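HTLV-2 integrase catalytic core domain (Human T-cell leukemia virus 2, PDB 6QBT) is the RNase H-like catalytic core of a retroviral integrase, which binds magnesium and probably carries out insertion of the viral DNA into the host genome. Local coordinates at residues L5-Q11 with V28-F33; G35-V39 with L136-N140; I58-G62 with W153-H157. The contacts are given in a common frame with arbitrary orientation. Residue numbers count along the deposited sequence, not the author numbering.

The three contacts cluster in the RNase H-like core, their centres 9 to 12 Å apart. Contact 1 pairs the first two strands of the central sheet, and contact 2 begins on the next strand, 37-42, which neighbours strand 22-31; Trp29 O and Ser38 N, 2.8 Å apart, probably form one of the hydrogen bonds between them. Along the chain contact 1 closes before the others open, whereas contacts 2 and 3 interleave: strand 37-42 leads into helix 47-61, and helix 128-142 precedes helix 152-156. Contact 3 touches contact 1: Asn7 ND2 and Leu61 O, 2.8 Å apart, probably hydrogen-bond, and Asn7 and Asp31 pack on His156, bringing both ends of the modelled chain together.

Contact 1: L5-Q11 with V28-F33; sequences LPNHIWQ and VWVDTF
Residues 9-11 and 28-31 are extended and antiparallel, their short axes 4.6 Å apart at closest approach and their directions 146° apart. Trp10 and Asp31 form a non-hydrogen-bonded pair (CA-CA 4.4 Å) on one face of the sheet. On the other, Gln11 and Val30 (CA-CA 5.3 Å) are hydrogen-bonded, Gln11 N to Val30 O 2.9 Å and Val30 N to Gln11 O 2.8 Å. Past the strand end, Thr32 (chi1 p) grips Ile9 O twice, through Thr32 N at 3.0 Å and OG1 at 2.7 Å; its short hydroxyl also bonds Gly3 N, while CG2 packs on Gln11 CG (3.4 Å). This is the open end of the beta hairpin of strands 9-19 and 22-31 in the RNase H-like fold, whose first strand carries the magnesium ligand Asp13.

Before it, Leu5-His8 make a type II turn, with Asn7 at positive phi (63°). Asp31, chi1 t, suits its place because two oxygens receive several N-H groups: OD2 accepts from Asn7 N at 2.8 Å and weakly from Trp10 NE1 at 3.0 Å, OD1 from Phe33 N at 2.8 Å in an Asx turn. Trp10 NE1 also donates to Asn7 OD1 (3.0 Å); Asn7 ND2 binds Leu61 O. A water bridges Leu5 O (2.7 Å), Ile9 N (3.0 Å) and Asp31 OD1 (3.1 Å).

Leu5 CA makes a CH-pi contact, 3.7 Å from the Phe33 ring centroid. Besides NE1, Trp10 offers apolar surface: CE3 meets Trp29 CE3 at 3.9 Å.

Contact 2: G35-V39 with L136-N140; sequences GAVSV and LWTLN
Asn140 spans a backbone unit of strand 37-42, one of the two edge strands of the sheet within this chain: its OD1 accepts from Val37 N at 2.8 Å and its ND2 donates to Val37 O at 2.7 Å, nearly straight at 175°. Asparagine suits the place because one carboxamide offers both an acceptor and a donor, presented toward the strand by chi1 m (-77°) and chi2 -37°. The motif is alpha/beta packing in the RNase H-like integrase core: segment 136-140 of helix 128-142 runs nearly antiparallel to strand residues 37-39 (171°, closest approach 8.7 Å). The CA of Ala36 lies nearest that of Asn140 (5.9 Å), and Val39 CA nearest Leu136 CA (6.8 Å).

The strand is extended from Val37 to Val39; the helix keeps an Asn140 N to Leu136 O bond of 3.1 Å, with a wider pi-type turn at 138-140. Val37 (chi1 t) points at the helix, its CG2 3.7 Å from Leu139 CD2. Short, beta-branched Val37 suits the strand, and the longer Leu136 and Leu139, both chi1 t, chi2 p, reach across from the helix; helix 104-122 packs on Leu139 too. Leu136 CD1 lies 3.4 Å from Val37 O and 3.8 Å from Val39 CG1.

Contact 3: I58-G62 with W153-H157; sequences ISLLG and WQIHH
Leu61, Trp153 and Leu60 have most of the surface buried here, where the last turn of helix 47-61 meets the short helix 152-156. The nearest CA atoms are those of Leu61 and His156, 7.8 Å apart. Leu61, with chi1 m and chi2 t, sets CD2 over one face of the His156 imidazole and 4.1 Å from Trp153 CZ3, a fit that suits a branched apolar chain. Its carbonyl, with no further helical turn to bond, accepts from His156 NE2 (Leu61 O to His156 NE2 2.8 Å, at 147°) and also from Asn7 ND2. His156, chi1 t, points at the partner helix, and a histidine serves well because its other nitrogen, ND1, bonds Ser34 OG.

Trp153, its chi1 between wells at -147° and chi2 -121°, reaches across so that CH2 touches Leu60 CD1 at 3.6 Å and Leu60 O at 3.5 Å; its broad indole spans the distance to Leu60 and Leu61. Leu60 takes chi1 t, chi2 p. His157 adds an imidazole whose NE2 is 3.6 Å from Leu60 O. Helix 47-61 closes with Gly62 N to Ile58 O at 2.8 Å, and Gly62 then turns away at phi 98°, psi 172°, where a CB would strike the preceding carbonyl.

Helix 128-142 packs against both sides through Trp137 and Asn140, Trp10 of strand 9-19 lies against Leu61, and Ile58 O accepts a hydrogen bond from Gln141 NE2 of the third subunit.

Contact 1: L5-Q11 with V28-F33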
ATOM      1  N   LEU A   5      17.346  17.023  -3.864  1.00 41.43           N
ATOM      2  CA  LEU A   5      16.016  16.949  -3.308  1.00 40.57           C
ATOM      3  C   LEU A   5      15.637  15.482  -3.350  1.00 38.20           C
ATOM      4  O   LEU A   5      16.412  14.658  -3.858  1.00 36.02           O
ATOM      5  CB  LEU A   5      15.062  17.864  -4.084  1.00 44.83           C
ATOM      6  CG  LEU A   5      14.501  17.451  -5.447  1.00 51.12           C
ATOM      7  CD1 LEU A   5      13.406  18.443  -5.814  1.00 53.18           C
ATOM      8  CD2 LEU A   5      15.552  17.396  -6.553  1.00 53.17           C
ATOM      9  N   PRO A   6      14.473  15.131  -2.781  1.00 34.71           N
ATOM     10  CA  PRO A   6      14.108  13.730  -2.805  1.00 32.04           C
ATOM     11  C   PRO A   6      13.985  13.192  -4.234  1.00 34.42           C
ATOM     12  O   PRO A   6      13.602  13.931  -5.144  1.00 36.50           O
ATOM     13  CB  PRO A   6      12.764  13.706  -2.092  1.00 32.12           C
ATOM     14  CG  PRO A   6      12.688  14.956  -1.278  1.00 32.01           C
ATOM     15  CD  PRO A   6      13.508  15.960  -2.020  1.00 33.34           C
ATOM     16  N   ASN A   7      14.351  11.921  -4.403  1.00 33.50           N
ATOM     17  CA  ASN A   7      14.337  11.191  -5.668  1.00 31.71           C
ATOM     18  C   ASN A   7      15.247  11.719  -6.767  1.00 33.83           C
ATOM     19  O   ASN A   7      15.107  11.346  -7.946  1.00 34.92           O
ATOM     20  CB  ASN A   7      12.904  10.972  -6.155  1.00 33.53           C
ATOM     21  CG  ASN A   7      12.120  10.050  -5.248  1.00 34.08           C
ATOM     22  OD1 ASN A   7      12.701   9.262  -4.522  1.00 34.51           O
ATOM     23  ND2 ASN A   7      10.798  10.179  -5.252  1.00 31.69           N
ATOM     24  N   HIS A   8      16.240  12.519  -6.382  1.00 36.74           N
ATOM     25  CA  HIS A   8      17.297  12.930  -7.304  1.00 35.47           C
ATOM     26  C   HIS A   8      18.301  11.762  -7.436  1.00 35.74           C
ATOM     27  O   HIS A   8      18.526  11.267  -8.542  1.00 36.22           O
ATOM     28  CB  HIS A   8      17.911  14.263  -6.866  1.00 35.93           C
ATOM     29  CG  HIS A   8      19.017  14.755  -7.750  1.00 40.96           C
ATOM     30  ND1 HIS A   8      19.786  15.851  -7.429  1.00 43.95           N
ATOM     31  CD2 HIS A   8      19.517  14.287  -8.921  1.00 42.57           C
ATOM     32  CE1 HIS A   8      20.704  16.043  -8.359  1.00 43.40           C
ATOM     33  NE2 HIS A   8      20.564  15.105  -9.276  1.00 43.62           N
ATOM     34  N   ILE A   9      18.867  11.297  -6.321  1.00 33.89           N
ATOM     35  CA  ILE A   9      19.907  10.261  -6.352  1.00 34.19           C
ATOM     36  C   ILE A   9      19.672   9.252  -5.230  1.00 33.87           C
ATOM     37  O   ILE A   9      19.592   9.634  -4.065  1.00 33.41           O
ATOM     38  CB  ILE A   9      21.331  10.840  -6.140  1.00 34.73           C
ATOM     39  CG1 ILE A   9      21.668  11.916  -7.177  1.00 33.67           C
ATOM     40  CG2 ILE A   9      22.374   9.707  -6.125  1.00 36.55           C
ATOM     41  CD1 ILE A   9      23.019  12.591  -6.978  1.00 33.75           C
ATOM     42  N   TRP A  10      19.556   7.982  -5.602  1.00 33.22           N
ATOM     43  CA  TRP A  10      19.508   6.868  -4.664  1.00 34.25           C
ATOM     44  C   TRP A  10      20.799   6.037  -4.651  1.00 34.87           C
ATOM     45  O   TRP A  10      21.532   5.998  -5.651  1.00 34.76           O
ATOM     46  CB  TRP A  10      18.404   5.921  -5.056  1.00 35.24           C
ATOM     47  CG  TRP A  10      17.032   6.393  -4.830  1.00 35.23           C
ATOM     48  CD1 TRP A  10      16.626   7.631  -4.446  1.00 35.39           C
ATOM     49  CD2 TRP A  10      15.878   5.639  -5.049  1.00 34.23           C
ATOM     50  NE1 TRP A  10      15.284   7.680  -4.387  1.00 35.08           N
ATOM     51  CE2 TRP A  10      14.787   6.459  -4.752  1.00 35.84           C
ATOM     52  CE3 TRP A  10      15.648   4.319  -5.445  1.00 35.93           C
ATOM     53  CZ2 TRP A  10      13.458   6.007  -4.835  1.00 34.79           C
ATOM     54  CZ3 TRP A  10      14.328   3.861  -5.526  1.00 36.16           C
ATOM     55  CH2 TRP A  10      13.249   4.716  -5.232  1.00 34.87           C
ATOM     56  N   GLN A  11      21.042   5.370  -3.517  1.00 34.53           N
ATOM     57  CA  GLN A  11      22.105   4.354  -3.385  1.00 37.83           C
ATOM     58  C   GLN A  11      21.441   3.013  -3.161  1.00 35.30           C
ATOM     59  O   GLN A  11      20.467   2.938  -2.417  1.00 32.67           O
ATOM     60  CB  GLN A  11      22.969   4.618  -2.164  1.00 41.87           C
ATOM     61  CG  GLN A  11      23.588   5.988  -2.096  1.00 45.40           C
ATOM     62  CD  GLN A  11      25.042   5.931  -2.374  1.00 50.90           C
ATOM     63  OE1 GLN A  11      25.482   5.311  -3.357  1.00 54.23           O
ATOM     64  NE2 GLN A  11      25.813   6.541  -1.493  1.00 53.85           N
ATOM     65  N   VAL A  28      18.264  -3.224  -0.672  1.00 33.90           N
ATOM     66  CA  VAL A  28      18.123  -1.997   0.080  1.00 33.84           C
ATOM     67  C   VAL A  28      18.334  -0.806  -0.862  1.00 33.89           C
ATOM     68  O   VAL A  28      19.336  -0.724  -1.541  1.00 33.62           O
ATOM     69  CB  VAL A  28      19.180  -1.953   1.215  1.00 35.45           C
ATOM     70  CG1 VAL A  28      19.189  -0.604   1.941  1.00 37.18           C
ATOM     71  CG2 VAL A  28      18.974  -3.101   2.197  1.00 35.91           C
ATOM     72  N   TRP A  29      17.393   0.123  -0.884  1.00 32.99           N
ATOM     73  CA  TRP A  29      17.574   1.369  -1.636  1.00 35.54           C
ATOM     74  C   TRP A  29      17.385   2.497  -0.660  1.00 34.41           C
ATOM     75  O   TRP A  29      16.468   2.446   0.168  1.00 31.40           O
ATOM     76  CB  TRP A  29      16.524   1.518  -2.757  1.00 34.75           C
ATOM     77  CG  TRP A  29      16.741   0.558  -3.834  1.00 34.06           C
ATOM     78  CD1 TRP A  29      16.129  -0.664  -4.001  1.00 34.04           C
ATOM     79  CD2 TRP A  29      17.644   0.708  -4.899  1.00 33.17           C
ATOM     80  NE1 TRP A  29      16.600  -1.269  -5.135  1.00 33.82           N
ATOM     81  CE2 TRP A  29      17.537  -0.447  -5.706  1.00 34.02           C
ATOM     82  CE3 TRP A  29      18.561   1.709  -5.256  1.00 34.83           C
ATOM     83  CZ2 TRP A  29      18.324  -0.631  -6.850  1.00 34.03           C
ATOM     84  CZ3 TRP A  29      19.322   1.534  -6.397  1.00 33.09           C
ATOM     85  CH2 TRP A  29      19.192   0.378  -7.189  1.00 32.33           C
ATOM     86  N   VAL A  30      18.220   3.521  -0.771  1.00 33.31           N
ATOM     87  CA  VAL A  30      18.099   4.651   0.142  1.00 36.99           C
ATOM     88  C   VAL A  30      18.325   5.969  -0.596  1.00 37.24           C
ATOM     89  O   VAL A  30      19.254   6.092  -1.400  1.00 36.42           O
ATOM     90  CB  VAL A  30      18.980   4.453   1.409  1.00 36.56           C
ATOM     91  CG1 VAL A  30      20.362   4.036   1.034  1.00 40.21           C
ATOM     92  CG2 VAL A  30      18.987   5.687   2.296  1.00 36.03           C
ATOM     93  N   ASP A  31      17.427   6.926  -0.346  1.00 36.25           N
ATOM     94  CA  ASP A  31      17.526   8.218  -0.958  1.00 35.10           C
ATOM     95  C   ASP A  31      18.628   8.998  -0.261  1.00 36.18           C
ATOM     96  O   ASP A  31      18.639   9.082   0.966  1.00 38.66           O
ATOM     97  CB  ASP A  31      16.213   8.942  -0.817  1.00 34.89           C
ATOM     98  CG  ASP A  31      16.182  10.203  -1.613  1.00 33.18           C
ATOM     99  OD1 ASP A  31      16.725  11.219  -1.149  1.00 32.31           O
ATOM    100  OD2 ASP A  31      15.629  10.161  -2.714  1.00 32.48           O
ATOM    101  N   THR A  32      19.540   9.571  -1.041  1.00 34.71           N
ATOM    102  CA  THR A  32      20.714  10.270  -0.499  1.00 33.19           C
ATOM    103  C   THR A  32      20.368  11.629   0.100  1.00 34.22           C
ATOM    104  O   THR A  32      21.201  12.197   0.768  1.00 35.02           O
ATOM    105  CB  THR A  32      21.801  10.511  -1.574  1.00 31.82           C
ATOM    106  OG1 THR A  32      21.227  11.211  -2.680  1.00 33.46           O
ATOM    107  CG2 THR A  32      22.383   9.214  -2.083  1.00 30.74           C
ATOM    108  N   PHE A  33      19.182  12.166  -0.193  1.00 32.87           N
ATOM    109  CA  PHE A  33      18.745  13.439   0.337  1.00 32.57           C
ATOM    110  C   PHE A  33      17.880  13.249   1.598  1.00 31.50           C
ATOM    111  O   PHE A  33      18.161  13.828   2.611  1.00 29.17           O
ATOM    112  CB  PHE A  33      17.993  14.264  -0.763  1.00 33.86           C
ATOM    113  CG  PHE A  33      17.394  15.532  -0.247  1.00 33.96           C
ATOM    114  CD1 PHE A  33      18.155  16.720  -0.195  1.00 34.65           C
ATOM    115  CD2 PHE A  33      16.087  15.551   0.239  1.00 33.83           C
ATOM    116  CE1 PHE A  33      17.615  17.892   0.332  1.00 33.04           C
ATOM    117  CE2 PHE A  33      15.544  16.723   0.775  1.00 34.27           C
ATOM    118  CZ  PHE A  33      16.307  17.897   0.819  1.00 33.44           C
TER
HETATM  119  O   HOH W   1      17.926  12.394  -3.710  1.00 41.38           O

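Contact 2: G35-V39 with L136-N140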
ATOM      1  N   GLY A  35      17.225  10.322   3.225  1.00 38.30           N
ATOM      2  CA  GLY A  35      17.557   9.110   3.972  1.00 36.58           C
ATOM      3  C   GLY A  35      16.460   8.056   3.960  1.00 36.65           C
ATOM      4  O   GLY A  35      16.616   7.031   4.610  1.00 35.88           O
ATOM      5  N   ALA A  36      15.379   8.286   3.217  1.00 31.75           N
ATOM      6  CA  ALA A  36      14.271   7.342   3.165  1.00 35.18           C
ATOM      7  C   ALA A  36      14.675   6.028   2.501  1.00 35.26           C
ATOM      8  O   ALA A  36      15.485   6.012   1.570  1.00 33.43           O
ATOM      9  CB  ALA A  36      13.075   7.951   2.437  1.00 37.72           C
ATOM     10  N   VAL A  37      14.072   4.937   2.983  1.00 33.08           N
ATOM     11  CA  VAL A  37      14.552   3.595   2.704  1.00 34.63           C
ATOM     12  C   VAL A  37      13.495   2.727   2.099  1.00 33.84           C
ATOM     13  O   VAL A  37      12.361   2.776   2.527  1.00 33.98           O
ATOM     14  CB  VAL A  37      14.945   2.857   4.019  1.00 36.13           C
ATOM     15  CG1 VAL A  37      15.716   1.593   3.713  1.00 35.26           C
ATOM     16  CG2 VAL A  37      15.780   3.771   4.895  1.00 39.77           C
ATOM     17  N   SER A  38      13.920   1.851   1.192  1.00 33.54           N
ATOM     18  CA  SER A  38      13.192   0.627   0.861  1.00 32.92           C
ATOM     19  C   SER A  38      14.061  -0.609   1.103  1.00 33.26           C
ATOM     20  O   SER A  38      15.249  -0.608   0.797  1.00 34.27           O
ATOM     21  CB  SER A  38      12.789   0.621  -0.601  1.00 32.96           C
ATOM     22  OG  SER A  38      12.030  -0.537  -0.903  1.00 35.87           O
ATOM     23  N   VAL A  39      13.454  -1.679   1.596  1.00 33.80           N
ATOM     24  CA  VAL A  39      14.154  -2.931   1.720  1.00 37.15           C
ATOM     25  C   VAL A  39      13.201  -4.024   1.338  1.00 35.70           C
ATOM     26  O   VAL A  39      12.065  -4.001   1.779  1.00 37.64           O
ATOM     27  CB  VAL A  39      14.723  -3.160   3.159  1.00 42.57           C
ATOM     28  CG1 VAL A  39      13.760  -2.686   4.223  1.00 47.03           C
ATOM     29  CG2 VAL A  39      15.083  -4.632   3.418  1.00 43.75           C
ATOM     30  N   LEU A 136      11.058  -1.690   8.429  1.00 34.32           N
ATOM     31  CA  LEU A 136      10.972  -0.736   7.324  1.00 36.46           C
ATOM     32  C   LEU A 136      10.100   0.509   7.641  1.00 37.03           C
ATOM     33  O   LEU A 136      10.542   1.666   7.526  1.00 36.20           O
ATOM     34  CB  LEU A 136      10.486  -1.469   6.067  1.00 36.94           C
ATOM     35  CG  LEU A 136      10.047  -0.665   4.847  1.00 38.29           C
ATOM     36  CD1 LEU A 136      11.230   0.147   4.371  1.00 41.51           C
ATOM     37  CD2 LEU A 136       9.483  -1.565   3.745  1.00 36.83           C
ATOM     38  N   TRP A 137       8.874   0.261   8.067  1.00 36.68           N
ATOM     39  CA  TRP A 137       7.953   1.347   8.369  1.00 36.49           C
ATOM     40  C   TRP A 137       8.367   2.136   9.614  1.00 36.54           C
ATOM     41  O   TRP A 137       8.239   3.374   9.640  1.00 37.99           O
ATOM     42  CB  TRP A 137       6.515   0.827   8.462  1.00 35.73           C
ATOM     43  CG  TRP A 137       5.997   0.517   7.111  1.00 36.21           C
ATOM     44  CD1 TRP A 137       6.037  -0.680   6.470  1.00 37.92           C
ATOM     45  CD2 TRP A 137       5.393   1.433   6.215  1.00 35.14           C
ATOM     46  NE1 TRP A 137       5.468  -0.573   5.218  1.00 39.09           N
ATOM     47  CE2 TRP A 137       5.081   0.722   5.027  1.00 36.86           C
ATOM     48  CE3 TRP A 137       5.089   2.788   6.291  1.00 34.70           C
ATOM     49  CZ2 TRP A 137       4.472   1.325   3.925  1.00 35.31           C
ATOM     50  CZ3 TRP A 137       4.494   3.393   5.215  1.00 34.15           C
ATOM     51  CH2 TRP A 137       4.178   2.654   4.038  1.00 35.77           C
ATOM     52  N   THR A 138       8.884   1.442  10.617  1.00 36.15           N
ATOM     53  CA  THR A 138       9.401   2.096  11.805  1.00 35.39           C
ATOM     54  C   THR A 138      10.543   3.061  11.436  1.00 36.82           C
ATOM     55  O   THR A 138      10.556   4.216  11.884  1.00 35.78           O
ATOM     56  CB  THR A 138       9.881   1.076  12.873  1.00 35.69           C
ATOM     57  OG1 THR A 138       8.769   0.285  13.334  1.00 32.37           O
ATOM     58  CG2 THR A 138      10.508   1.797  14.094  1.00 37.28           C
ATOM     59  N   LEU A 139      11.498   2.613  10.631  1.00 35.96           N
ATOM     60  CA  LEU A 139      12.612   3.485  10.296  1.00 35.92           C
ATOM     61  C   LEU A 139      12.156   4.730   9.498  1.00 34.90           C
ATOM     62  O   LEU A 139      12.594   5.848   9.800  1.00 36.04           O
ATOM     63  CB  LEU A 139      13.683   2.715   9.526  1.00 37.83           C
ATOM     64  CG  LEU A 139      14.950   3.491   9.109  1.00 38.34           C
ATOM     65  CD1 LEU A 139      15.667   4.108  10.302  1.00 38.72           C
ATOM     66  CD2 LEU A 139      15.877   2.554   8.369  1.00 38.05           C
ATOM     67  N   ASN A 140      11.294   4.538   8.500  1.00 33.19           N
ATOM     68  CA  ASN A 140      10.862   5.650   7.633  1.00 34.00           C
ATOM     69  C   ASN A 140       9.941   6.616   8.358  1.00 34.66           C
ATOM     70  O   ASN A 140      10.132   7.832   8.254  1.00 36.91           O
ATOM     71  CB  ASN A 140      10.196   5.175   6.334  1.00 32.03           C
ATOM     72  CG  ASN A 140      11.198   4.672   5.302  1.00 35.07           C
ATOM     73  OD1 ASN A 140      12.308   5.221   5.154  1.00 39.41           O
ATOM     74  ND2 ASN A 140      10.806   3.646   4.542  1.00 34.42           N
TER

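Contact 3: I58-G62 with W153-H157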
ATOM      1  N   ILE A  58      10.358   1.847  -5.709  1.00 33.72           N
ATOM      2  CA  ILE A  58       9.735   2.913  -6.463  1.00 32.95           C
ATOM      3  C   ILE A  58       8.271   3.069  -6.070  1.00 33.07           C
ATOM      4  O   ILE A  58       7.821   4.194  -5.882  1.00 33.44           O
ATOM      5  CB  ILE A  58       9.922   2.699  -7.970  1.00 34.51           C
ATOM      6  CG1 ILE A  58      11.405   2.952  -8.320  1.00 36.56           C
ATOM      7  CG2 ILE A  58       9.002   3.607  -8.772  1.00 34.19           C
ATOM      8  CD1 ILE A  58      11.841   2.390  -9.667  1.00 36.97           C
ATOM      9  N   SER A  59       7.543   1.977  -5.857  1.00 30.39           N
ATOM     10  CA  SER A  59       6.157   2.125  -5.384  1.00 33.90           C
ATOM     11  C   SER A  59       6.048   2.840  -4.039  1.00 33.87           C
ATOM     12  O   SER A  59       5.072   3.499  -3.768  1.00 33.15           O
ATOM     13  CB  SER A  59       5.451   0.784  -5.271  1.00 35.38           C
ATOM     14  OG  SER A  59       6.043  -0.010  -4.260  1.00 38.88           O
ATOM     15  N   LEU A  60       7.043   2.664  -3.193  1.00 34.24           N
ATOM     16  CA  LEU A  60       7.029   3.232  -1.864  1.00 36.85           C
ATOM     17  C   LEU A  60       7.595   4.650  -1.846  1.00 36.47           C
ATOM     18  O   LEU A  60       7.076   5.501  -1.128  1.00 37.76           O
ATOM     19  CB  LEU A  60       7.840   2.320  -0.953  1.00 39.02           C
ATOM     20  CG  LEU A  60       7.920   2.730   0.503  1.00 42.16           C
ATOM     21  CD1 LEU A  60       6.592   2.472   1.210  1.00 40.07           C
ATOM     22  CD2 LEU A  60       9.095   1.984   1.147  1.00 42.07           C
ATOM     23  N   LEU A  61       8.652   4.892  -2.626  1.00 34.77           N
ATOM     24  CA  LEU A  61       9.395   6.160  -2.603  1.00 35.50           C
ATOM     25  C   LEU A  61       9.205   7.126  -3.788  1.00 33.84           C
ATOM     26  O   LEU A  61       9.523   8.282  -3.652  1.00 32.17           O
ATOM     27  CB  LEU A  61      10.882   5.852  -2.489  1.00 34.40           C
ATOM     28  CG  LEU A  61      11.332   5.023  -1.278  1.00 36.39           C
ATOM     29  CD1 LEU A  61      12.843   4.775  -1.351  1.00 35.99           C
ATOM     30  CD2 LEU A  61      10.974   5.704   0.037  1.00 36.71           C
ATOM     31  N   GLY A  62       8.699   6.642  -4.921  1.00 34.04           N
ATOM     32  CA  GLY A  62       8.609   7.398  -6.170  1.00 34.02           C
ATOM     33  C   GLY A  62       9.770   7.026  -7.058  1.00 35.82           C
ATOM     34  O   GLY A  62      10.700   6.337  -6.636  1.00 36.86           O
ATOM     35  N   TRP A 153      10.223   9.980   6.127  1.00 34.68           N
ATOM     36  CA  TRP A 153       8.956  10.121   5.446  1.00 36.61           C
ATOM     37  C   TRP A 153       8.520  11.573   5.283  1.00 36.20           C
ATOM     38  O   TRP A 153       8.031  11.936   4.228  1.00 37.96           O
ATOM     39  CB  TRP A 153       7.876   9.345   6.210  1.00 39.12           C
ATOM     40  CG  TRP A 153       6.820   8.753   5.367  1.00 43.21           C
ATOM     41  CD1 TRP A 153       5.475   9.003   5.436  1.00 45.45           C
ATOM     42  CD2 TRP A 153       6.994   7.762   4.344  1.00 44.96           C
ATOM     43  NE1 TRP A 153       4.807   8.229   4.521  1.00 45.10           N
ATOM     44  CE2 TRP A 153       5.715   7.472   3.825  1.00 45.84           C
ATOM     45  CE3 TRP A 153       8.108   7.107   3.803  1.00 46.77           C
ATOM     46  CZ2 TRP A 153       5.519   6.553   2.791  1.00 45.99           C
ATOM     47  CZ3 TRP A 153       7.899   6.171   2.781  1.00 46.48           C
ATOM     48  CH2 TRP A 153       6.619   5.914   2.293  1.00 47.24           C
ATOM     49  N   GLN A 154       8.661  12.379   6.333  1.00 35.27           N
ATOM     50  CA  GLN A 154       8.322  13.791   6.274  1.00 36.64           C
ATOM     51  C   GLN A 154       9.241  14.525   5.318  1.00 36.96           C
ATOM     52  O   GLN A 154       8.764  15.348   4.554  1.00 35.99           O
ATOM     53  CB  GLN A 154       8.399  14.442   7.652  1.00 39.80           C
ATOM     54  CG  GLN A 154       7.280  14.013   8.579  1.00 44.68           C
ATOM     55  CD  GLN A 154       7.594  14.180  10.071  1.00 47.84           C
ATOM     56  OE1 GLN A 154       8.486  14.940  10.479  1.00 44.22           O
ATOM     57  NE2 GLN A 154       6.876  13.416  10.896  1.00 54.06           N
ATOM     58  N   ILE A 155      10.546  14.221   5.335  1.00 38.65           N
ATOM     59  CA  ILE A 155      11.480  14.896   4.427  1.00 37.16           C
ATOM     60  C   ILE A 155      11.226  14.455   3.005  1.00 37.27           C
ATOM     61  O   ILE A 155      11.300  15.262   2.095  1.00 37.92           O
ATOM     62  CB  ILE A 155      12.954  14.684   4.801  1.00 38.35           C
ATOM     63  CG1 ILE A 155      13.238  15.364   6.146  1.00 39.55           C
ATOM     64  CG2 ILE A 155      13.900  15.314   3.763  1.00 38.03           C
ATOM     65  CD1 ILE A 155      14.597  15.054   6.715  1.00 39.99           C
ATOM     66  N   HIS A 156      10.912  13.181   2.817  1.00 36.59           N
ATOM     67  CA  HIS A 156      10.790  12.627   1.480  1.00 37.83           C
ATOM     68  C   HIS A 156       9.537  13.065   0.739  1.00 40.37           C
ATOM     69  O   HIS A 156       9.632  13.334  -0.445  1.00 43.91           O
ATOM     70  CB  HIS A 156      10.836  11.088   1.521  1.00 39.94           C
ATOM     71  CG  HIS A 156      11.189  10.464   0.214  1.00 38.38           C
ATOM     72  ND1 HIS A 156      12.478  10.447  -0.266  1.00 35.20           N
ATOM     73  CD2 HIS A 156      10.426   9.857  -0.721  1.00 37.36           C
ATOM     74  CE1 HIS A 156      12.495   9.847  -1.439  1.00 38.34           C
ATOM     75  NE2 HIS A 156      11.261   9.486  -1.745  1.00 38.74           N
ATOM     76  N   HIS A 157       8.395  13.165   1.433  1.00 41.93           N
ATOM     77  CA  HIS A 157       7.057  13.273   0.810  1.00 44.95           C
ATOM     78  C   HIS A 157       6.369  14.616   1.017  1.00 43.11           C
ATOM     79  O   HIS A 157       7.013  15.622   1.336  1.00 52.61           O
ATOM     80  CB  HIS A 157       6.136  12.139   1.339  1.00 45.02           C
ATOM     81  CG  HIS A 157       6.484  10.776   0.821  1.00 47.07           C
ATOM     82  ND1 HIS A 157       6.442  10.447  -0.522  1.00 48.23           N
ATOM     83  CD2 HIS A 157       6.884   9.655   1.466  1.00 49.50           C
ATOM     84  CE1 HIS A 157       6.803   9.181  -0.680  1.00 46.54           C
ATOM     85  NE2 HIS A 157       7.090   8.681   0.512  1.00 46.60           N
TER